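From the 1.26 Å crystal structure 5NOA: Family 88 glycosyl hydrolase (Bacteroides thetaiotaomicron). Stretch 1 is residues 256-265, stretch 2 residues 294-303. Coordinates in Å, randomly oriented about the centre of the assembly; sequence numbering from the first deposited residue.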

# COMPACT_ATOMS: atom_id res chain seq x y z
N ARG A 256 -6.57 -15.45 -3.40
CA ARG A 256 -5.47 -15.06 -2.52
C ARG A 256 -5.85 -13.93 -1.59
O ARG A 256 -5.46 -13.91 -0.43
CB ARG A 256 -4.22 -14.70 -3.32
CG ARG A 256 -3.02 -14.29 -2.49
CD ARG A 256 -2.47 -15.33 -1.54
NE ARG A 256 -1.83 -16.40 -2.28
CZ ARG A 256 -2.28 -17.63 -2.39
NH1 ARG A 256 -3.46 -18.02 -1.84
NH2 ARG A 256 -1.59 -18.48 -3.12
N PHE A 257 -6.58 -12.95 -2.10
CA PHE A 257 -7.07 -11.87 -1.25
C PHE A 257 -7.88 -12.42 -0.09
O PHE A 257 -7.69 -12.01 1.04
CB PHE A 257 -7.89 -10.92 -2.11
CG PHE A 257 -8.40 -9.72 -1.40
CD1 PHE A 257 -7.55 -8.74 -0.95
CD2 PHE A 257 -9.75 -9.49 -1.29
CE1 PHE A 257 -8.03 -7.58 -0.34
CE2 PHE A 257 -10.23 -8.36 -0.67
CZ PHE A 257 -9.37 -7.41 -0.19
N ARG A 258 -8.76 -13.38 -0.37
CA ARG A 258 -9.57 -13.96 0.68
C ARG A 258 -8.74 -14.74 1.71
O ARG A 258 -9.04 -14.65 2.91
CB ARG A 258 -10.66 -14.85 0.12
CG ARG A 258 -11.73 -14.04 -0.61
CD ARG A 258 -12.87 -14.94 -0.97
NE ARG A 258 -13.90 -14.32 -1.75
CZ ARG A 258 -14.39 -14.79 -2.89
NH1 ARG A 258 -14.00 -15.93 -3.44
NH2 ARG A 258 -15.33 -14.08 -3.45
N THR A 259 -7.73 -15.50 1.24
CA THR A 259 -6.92 -16.28 2.19
C THR A 259 -6.08 -15.35 3.07
O THR A 259 -6.00 -15.51 4.30
CB THR A 259 -6.01 -17.32 1.49
OG1 THR A 259 -4.94 -16.75 0.67
CG2 THR A 259 -6.82 -18.29 0.74
N LEU A 260 -5.50 -14.35 2.45
CA LEU A 260 -4.68 -13.39 3.19
C LEU A 260 -5.54 -12.61 4.18
O LEU A 260 -5.17 -12.45 5.35
CB LEU A 260 -4.00 -12.45 2.21
CG LEU A 260 -3.08 -11.41 2.78
CD1 LEU A 260 -1.95 -12.04 3.56
CD2 LEU A 260 -2.55 -10.48 1.70
N ALA A 261 -6.71 -12.17 3.74
CA ALA A 261 -7.59 -11.46 4.67
C ALA A 261 -7.95 -12.26 5.90
O ALA A 261 -7.95 -11.76 7.04
CB ALA A 261 -8.88 -11.05 3.96
N LYS A 262 -8.21 -13.55 5.69
CA LYS A 262 -8.61 -14.39 6.80
C LYS A 262 -7.52 -14.54 7.82
O LYS A 262 -7.75 -14.43 9.04
CB LYS A 262 -9.08 -15.76 6.26
CG LYS A 262 -9.77 -16.66 7.26
CD LYS A 262 -10.32 -17.94 6.58
CE LYS A 262 -10.77 -19.00 7.58
NZ LYS A 262 -11.86 -18.57 8.47
N SER A 263 -6.31 -14.74 7.32
CA SER A 263 -5.16 -14.89 8.23
C SER A 263 -4.79 -13.57 8.92
O SER A 263 -4.42 -13.56 10.09
CB SER A 263 -3.98 -15.43 7.47
OG SER A 263 -4.22 -16.75 7.09
N VAL A 264 -4.92 -12.47 8.20
CA VAL A 264 -4.74 -11.15 8.79
C VAL A 264 -5.73 -10.93 9.92
O VAL A 264 -5.35 -10.56 11.04
CB VAL A 264 -4.85 -10.05 7.72
CG1 VAL A 264 -4.99 -8.65 8.34
CG2 VAL A 264 -3.64 -10.07 6.81
N ALA A 265 -7.02 -11.15 9.66
CA ALA A 265 -7.98 -10.94 10.67
C ALA A 265 -7.74 -11.80 11.92
O ALA A 265 -7.92 -11.33 13.04
CB ALA A 265 -9.38 -11.20 10.12
N PHE A 294 -2.98 -0.17 6.63
CA PHE A 294 -3.14 -0.88 5.37
C PHE A 294 -4.16 -2.00 5.51
O PHE A 294 -4.93 -2.24 4.58
CB PHE A 294 -1.82 -1.44 4.84
CG PHE A 294 -0.89 -0.43 4.21
CD1 PHE A 294 -1.31 0.39 3.17
CD2 PHE A 294 0.41 -0.30 4.65
CE1 PHE A 294 -0.48 1.33 2.58
CE2 PHE A 294 1.27 0.62 4.05
CZ PHE A 294 0.81 1.44 3.03
N PHE A 295 -4.15 -2.72 6.63
CA PHE A 295 -5.13 -3.78 6.83
C PHE A 295 -6.54 -3.21 6.95
O PHE A 295 -7.49 -3.83 6.46
CB PHE A 295 -4.81 -4.61 8.07
CG PHE A 295 -3.51 -5.38 8.00
CD1 PHE A 295 -3.11 -6.07 6.87
CD2 PHE A 295 -2.73 -5.49 9.13
CE1 PHE A 295 -1.94 -6.81 6.85
CE2 PHE A 295 -1.55 -6.21 9.11
CZ PHE A 295 -1.15 -6.88 7.97
N THR A 296 -6.69 -2.08 7.61
CA THR A 296 -7.98 -1.47 7.80
C THR A 296 -8.53 -1.01 6.46
O THR A 296 -9.72 -1.17 6.20
CB THR A 296 -7.88 -0.32 8.78
OG1 THR A 296 -7.32 -0.78 10.00
CG2 THR A 296 -9.19 0.32 9.13
N TYR A 297 -7.67 -0.50 5.58
CA TYR A 297 -8.06 -0.23 4.20
C TYR A 297 -8.46 -1.49 3.47
O TYR A 297 -9.53 -1.59 2.88
CB TYR A 297 -6.93 0.45 3.40
CG TYR A 297 -7.23 0.56 1.93
CD1 TYR A 297 -8.25 1.37 1.47
CD2 TYR A 297 -6.52 -0.18 1.00
CE1 TYR A 297 -8.53 1.48 0.13
CE2 TYR A 297 -6.82 -0.09 -0.36
CZ TYR A 297 -7.84 0.74 -0.79
OH TYR A 297 -8.15 0.87 -2.14
N GLY A 298 -7.56 -2.48 3.44
CA GLY A 298 -7.80 -3.65 2.58
C GLY A 298 -9.01 -4.45 3.02
O GLY A 298 -9.79 -4.91 2.19
N LEU A 299 -9.16 -4.63 4.34
CA LEU A 299 -10.30 -5.38 4.85
C LEU A 299 -11.60 -4.61 4.60
O LEU A 299 -12.59 -5.20 4.15
CB LEU A 299 -10.17 -5.71 6.31
CG LEU A 299 -9.03 -6.66 6.68
CD1 LEU A 299 -8.94 -6.82 8.18
CD2 LEU A 299 -9.17 -8.00 6.03
N GLN A 300 -11.63 -3.32 4.88
CA GLN A 300 -12.87 -2.58 4.63
C GLN A 300 -13.17 -2.54 3.15
O GLN A 300 -14.33 -2.63 2.74
CB GLN A 300 -12.80 -1.18 5.20
CG GLN A 300 -14.15 -0.43 5.08
CD GLN A 300 -15.21 -1.01 6.03
OE1 GLN A 300 -15.22 -0.69 7.21
NE2 GLN A 300 -16.06 -1.90 5.53
N TRP A 301 -12.13 -2.37 2.32
CA TRP A 301 -12.35 -2.34 0.88
C TRP A 301 -12.94 -3.65 0.44
O TRP A 301 -13.91 -3.72 -0.35
CB TRP A 301 -11.05 -2.02 0.10
CG TRP A 301 -11.32 -1.85 -1.34
CD1 TRP A 301 -11.64 -0.66 -1.96
CD2 TRP A 301 -11.41 -2.86 -2.35
NE1 TRP A 301 -11.91 -0.88 -3.28
CE2 TRP A 301 -11.82 -2.22 -3.54
CE3 TRP A 301 -11.21 -4.25 -2.36
CZ2 TRP A 301 -12.06 -2.92 -4.72
CZ3 TRP A 301 -11.46 -4.94 -3.57
CH2 TRP A 301 -11.86 -4.26 -4.72
N GLY A 302 -12.38 -4.75 0.91
CA GLY A 302 -12.90 -6.07 0.50
C GLY A 302 -14.32 -6.34 0.93
O GLY A 302 -15.09 -6.99 0.18
N VAL A 303 -14.68 -5.85 2.12
CA VAL A 303 -16.10 -5.92 2.57
C VAL A 303 -16.96 -5.03 1.68
O VAL A 303 -18.02 -5.48 1.20
CB VAL A 303 -16.19 -5.50 4.05
CG1 VAL A 303 -17.62 -5.22 4.48
CG2 VAL A 303 -15.58 -6.57 4.93

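How do the two backbones lie against each other? Both stretches are helical throughout, and their axes pass 10.8 Å apart with an angle of 127° between their N-to-C directions, so they run in broadly opposing senses but splay well away from antiparallel. The backbones come nearest at A261 and L299, whose CA atoms are 6.7 Å apart.

What lets F257 reach so close to the second helix? G302 has no side chain, and an ideal CB there would lie only 2.7 Å from F257 CE2, a clash; F257 CE2 instead lies 3.7 Å from G302 CA. At the same ring edge, one turn earlier, F257 CZ lies 3.5 Å from G298 O. The same ring also touches W301, with F257 CZ 4.3 Å from W301 CE3.

Where does an aromatic face take part? V264 CG1 sits over one face of the F295 ring, 3.7 Å from its centroid, in a CH-pi contact that sets a slightly polarised methyl against the pi cloud.

What holds the middle together? Small meets branched: A261 CB packs 3.7 Å from L299 CD2, while L299 CD1 lies 4.4 Å from V264 CG1. No hydrogen bond crosses the interface; backbone bonds such as A261 N to F257 O (2.9 Å) stay within each helix, leaving apolar packing to join them.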